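Long-range contact in WlaRA, TDP-fucose-3,4-ketoisomerase (Campylobacter jejuni subsp. jejuni 81116, PDB 5TPV), which is a WxcM-like protein of the cupin clan that binds thymidine-5'-diphosphate in a pocket to which both subunits of its dimer contribute: residues Asn51-Phe56 against Glu116-Tyr121. Residues are numbered along the deposited sequence; the frame is centred on the assembly and turned at random.
Sequences NLNSEF and EKEYIY. With TYD (thymidine-5'-diphosphate), chain E.
E118 plugs the turn that follows strand 46-51 of this cupin, beside the short edge strand 119-120, a worked example of a buried carboxylate held by a loop. It reaches into the turn with CG in the crowded position between backbone N and carbonyl carbon (chi1 71°). OE1 takes two backbone amides, N53 N nearly along its C-O axis and S54 N on its syn lone pair, each nitrogen 3.0 Å from OE1. OE2 is met from above the carboxylate plane by N51 ND2, 2.8 Å from it, and by S54 OG at 2.7 Å from OE2; S54 OG is also hydrogen-bonded to T112 OG1. The main chain adds a straight bond from L52 N to E118 O (2.8 Å, 166° at the hydrogen) beside the antiparallel non-hydrogen-bonded pair N51-Y119. L52 CD2 packs on I120 CD1 at 3.7 Å, with I120 backed by helix 123-136. The solvent side is looser: N53 has an exposed side chain, and exposed K117 turns its end away. N51 ND2 also sits 3.9 Å above the centre of the Y119 ring, whose OH donates to thymidine-5'-diphosphate O2A. Four donors would favour the charged carboxylate; by fixing the N51 amide over that ring, E118 probably plays a second-shell role behind the ligand-binding tyrosine.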
loop_
_atom_site.group_PDB
_atom_site.type_symbol
_atom_site.label_atom_id
_atom_site.label_comp_id
_atom_site.label_asym_id
_atom_site.label_seq_id
_atom_site.Cartn_x
_atom_site.Cartn_y
_atom_site.Cartn_z
ATOM N N ASN B 51 8.214 12.106 -13.318
ATOM C CA ASN B 51 7.552 11.020 -14.039
ATOM C C ASN B 51 6.506 11.614 -14.981
ATOM O O ASN B 51 5.672 12.490 -14.588
ATOM C CB ASN B 51 6.923 9.978 -13.084
ATOM C CG ASN B 51 7.946 9.293 -12.171
ATOM O OD1 ASN B 51 8.527 9.914 -11.263
ATOM N ND2 ASN B 51 8.160 8.019 -12.392
ATOM N N LEU B 52 6.601 11.163 -16.238
ATOM C CA LEU B 52 5.779 11.687 -17.347
ATOM C C LEU B 52 4.283 11.369 -17.232
ATOM O O LEU B 52 3.438 12.227 -17.490
ATOM C CB LEU B 52 6.292 11.145 -18.678
ATOM C CG LEU B 52 7.592 11.734 -19.239
ATOM C CD1 LEU B 52 8.125 10.802 -20.308
ATOM C CD2 LEU B 52 7.330 13.132 -19.814
ATOM N N ASN B 53 3.971 10.161 -16.781
ATOM C CA ASN B 53 2.578 9.725 -16.621
ATOM C C ASN B 53 2.009 9.571 -15.213
ATOM O O ASN B 53 0.807 9.733 -15.022
ATOM C CB ASN B 53 2.435 8.404 -17.376
ATOM C CG ASN B 53 3.020 8.504 -18.775
ATOM O OD1 ASN B 53 2.770 9.503 -19.457
ATOM N ND2 ASN B 53 3.773 7.492 -19.209
ATOM N N SER B 54 2.821 9.150 -14.251
ATOM C CA SER B 54 2.311 8.660 -12.979
ATOM C C SER B 54 1.983 9.851 -12.098
ATOM O O SER B 54 2.725 10.841 -12.008
ATOM C CB SER B 54 3.350 7.802 -12.256
ATOM O OG SER B 54 3.766 6.672 -13.010
ATOM N N GLU B 55 0.876 9.674 -11.399
ATOM C CA GLU B 55 0.569 10.405 -10.197
ATOM C C GLU B 55 0.875 9.532 -8.950
ATOM O O GLU B 55 0.996 8.303 -9.030
ATOM C CB GLU B 55 -0.916 10.764 -10.261
ATOM C CG GLU B 55 -1.293 11.742 -11.348
ATOM C CD GLU B 55 -2.800 11.797 -11.552
ATOM O OE1 GLU B 55 -3.543 12.309 -10.662
ATOM O OE2 GLU B 55 -3.225 11.310 -12.618
ATOM N N PHE B 56 0.992 10.192 -7.812
ATOM C CA PHE B 56 1.513 9.590 -6.583
ATOM C C PHE B 56 0.720 10.104 -5.399
ATOM O O PHE B 56 0.302 11.253 -5.414
ATOM C CB PHE B 56 2.977 9.910 -6.338
ATOM C CG PHE B 56 3.859 9.322 -7.368
ATOM C CD1 PHE B 56 4.147 7.977 -7.347
ATOM C CD2 PHE B 56 4.388 10.109 -8.389
ATOM C CE1 PHE B 56 4.898 7.369 -8.339
ATOM C CE2 PHE B 56 5.169 9.517 -9.388
ATOM C CZ PHE B 56 5.401 8.162 -9.377
ATOM N N GLU B 116 10.388 2.314 -16.821
ATOM C CA GLU B 116 11.613 3.074 -16.948
ATOM C C GLU B 116 11.534 4.227 -17.969
ATOM O O GLU B 116 12.165 5.259 -17.752
ATOM C CB GLU B 116 12.751 2.141 -17.270
ATOM C CG GLU B 116 12.664 1.601 -18.679
ATOM C CD GLU B 116 13.640 0.462 -18.969
ATOM O OE1 GLU B 116 14.759 0.483 -18.401
ATOM O OE2 GLU B 116 13.303 -0.435 -19.786
ATOM N N LYS B 117 10.698 4.091 -19.009
ATOM C CA LYS B 117 10.657 5.076 -20.072
ATOM C C LYS B 117 9.823 6.255 -19.628
ATOM O O LYS B 117 9.659 7.200 -20.423
ATOM C CB LYS B 117 10.043 4.456 -21.333
ATOM C CG LYS B 117 10.666 3.168 -21.871
ATOM C CD LYS B 117 12.182 3.166 -21.959
ATOM C CE LYS B 117 12.784 1.770 -22.188
ATOM N NZ LYS B 117 12.013 0.993 -23.186
ATOM N N GLU B 118 9.308 6.257 -18.389
ATOM C CA GLU B 118 8.544 7.413 -17.980
ATOM C C GLU B 118 9.282 8.374 -17.110
ATOM O O GLU B 118 8.740 9.448 -16.718
ATOM C CB GLU B 118 7.151 7.098 -17.416
ATOM C CG GLU B 118 7.167 6.443 -16.038
ATOM C CD GLU B 118 6.183 7.036 -15.038
ATOM O OE1 GLU B 118 5.303 7.879 -15.411
ATOM O OE2 GLU B 118 6.308 6.598 -13.860
ATOM N N TYR B 119 10.513 8.001 -16.836
ATOM C CA TYR B 119 11.333 8.762 -15.900
ATOM C C TYR B 119 12.124 9.853 -16.601
ATOM O O TYR B 119 12.764 9.637 -17.648
ATOM C CB TYR B 119 12.395 7.840 -15.270
ATOM C CG TYR B 119 11.953 6.979 -14.120
ATOM C CD1 TYR B 119 11.128 5.868 -14.310
ATOM C CD2 TYR B 119 12.353 7.268 -12.841
ATOM C CE1 TYR B 119 10.754 5.068 -13.250
ATOM C CE2 TYR B 119 12.001 6.471 -11.766
ATOM C CZ TYR B 119 11.204 5.363 -11.971
ATOM O OH TYR B 119 10.907 4.572 -10.888
ATOM N N ILE B 120 12.145 11.005 -15.961
ATOM C CA ILE B 120 13.077 12.039 -16.317
ATOM C C ILE B 120 14.016 12.266 -15.146
ATOM O O ILE B 120 13.595 12.754 -14.103
ATOM C CB ILE B 120 12.322 13.318 -16.653
ATOM C CG1 ILE B 120 11.304 12.998 -17.732
ATOM C CG2 ILE B 120 13.304 14.396 -17.104
ATOM C CD1 ILE B 120 10.255 14.064 -17.798
ATOM N N TYR B 121 15.275 11.883 -15.358
ATOM C CA TYR B 121 16.328 12.001 -14.362
ATOM C C TYR B 121 17.179 13.258 -14.514
ATOM O O TYR B 121 17.991 13.579 -13.640
ATOM C CB TYR B 121 17.264 10.804 -14.492
ATOM C CG TYR B 121 16.673 9.497 -14.007
ATOM C CD1 TYR B 121 16.502 9.268 -12.650
ATOM C CD2 TYR B 121 16.360 8.454 -14.886
ATOM C CE1 TYR B 121 16.023 8.041 -12.170
ATOM C CE2 TYR B 121 15.873 7.222 -14.417
ATOM C CZ TYR B 121 15.697 7.012 -13.060
ATOM O OH TYR B 121 15.185 5.802 -12.552
HETATM P PA TYD E . 13.596 5.065 -8.495
HETATM O O1A TYD E . 14.530 5.300 -9.658
HETATM O O2A TYD E . 12.173 5.565 -8.558
HETATM O O3A TYD E . 14.284 5.665 -7.169
HETATM P PB TYD E . 13.381 6.290 -5.991
HETATM O O1B TYD E . 14.388 6.907 -5.050
HETATM O O2B TYD E . 12.497 7.288 -6.700
HETATM O O3B TYD E . 12.648 5.099 -5.424
HETATM O "O5'" TYD E . 13.561 3.485 -8.188
HETATM C "C5'" TYD E . 14.680 2.840 -7.583
HETATM C "C4'" TYD E . 15.142 1.687 -8.466
HETATM O "O4'" TYD E . 14.286 0.558 -8.272
HETATM C "C3'" TYD E . 15.085 2.064 -9.938
HETATM O "O3'" TYD E . 16.389 1.967 -10.519
HETATM C "C2'" TYD E . 14.146 1.074 -10.600
HETATM C "C1'" TYD E . 13.672 0.140 -9.494
HETATM N N1 TYD E . 12.216 0.223 -9.368
HETATM C C2 TYD E . 11.413 -0.820 -9.881
HETATM O O2 TYD E . 11.958 -1.799 -10.435
HETATM N N3 TYD E . 10.076 -0.782 -9.786
HETATM C C4 TYD E . 9.464 0.251 -9.200
HETATM O O4 TYD E . 8.218 0.283 -9.113
HETATM C C5 TYD E . 10.285 1.359 -8.653
HETATM C C5M TYD E . 9.631 2.541 -7.985
HETATM C C6 TYD E . 11.664 1.285 -8.770
#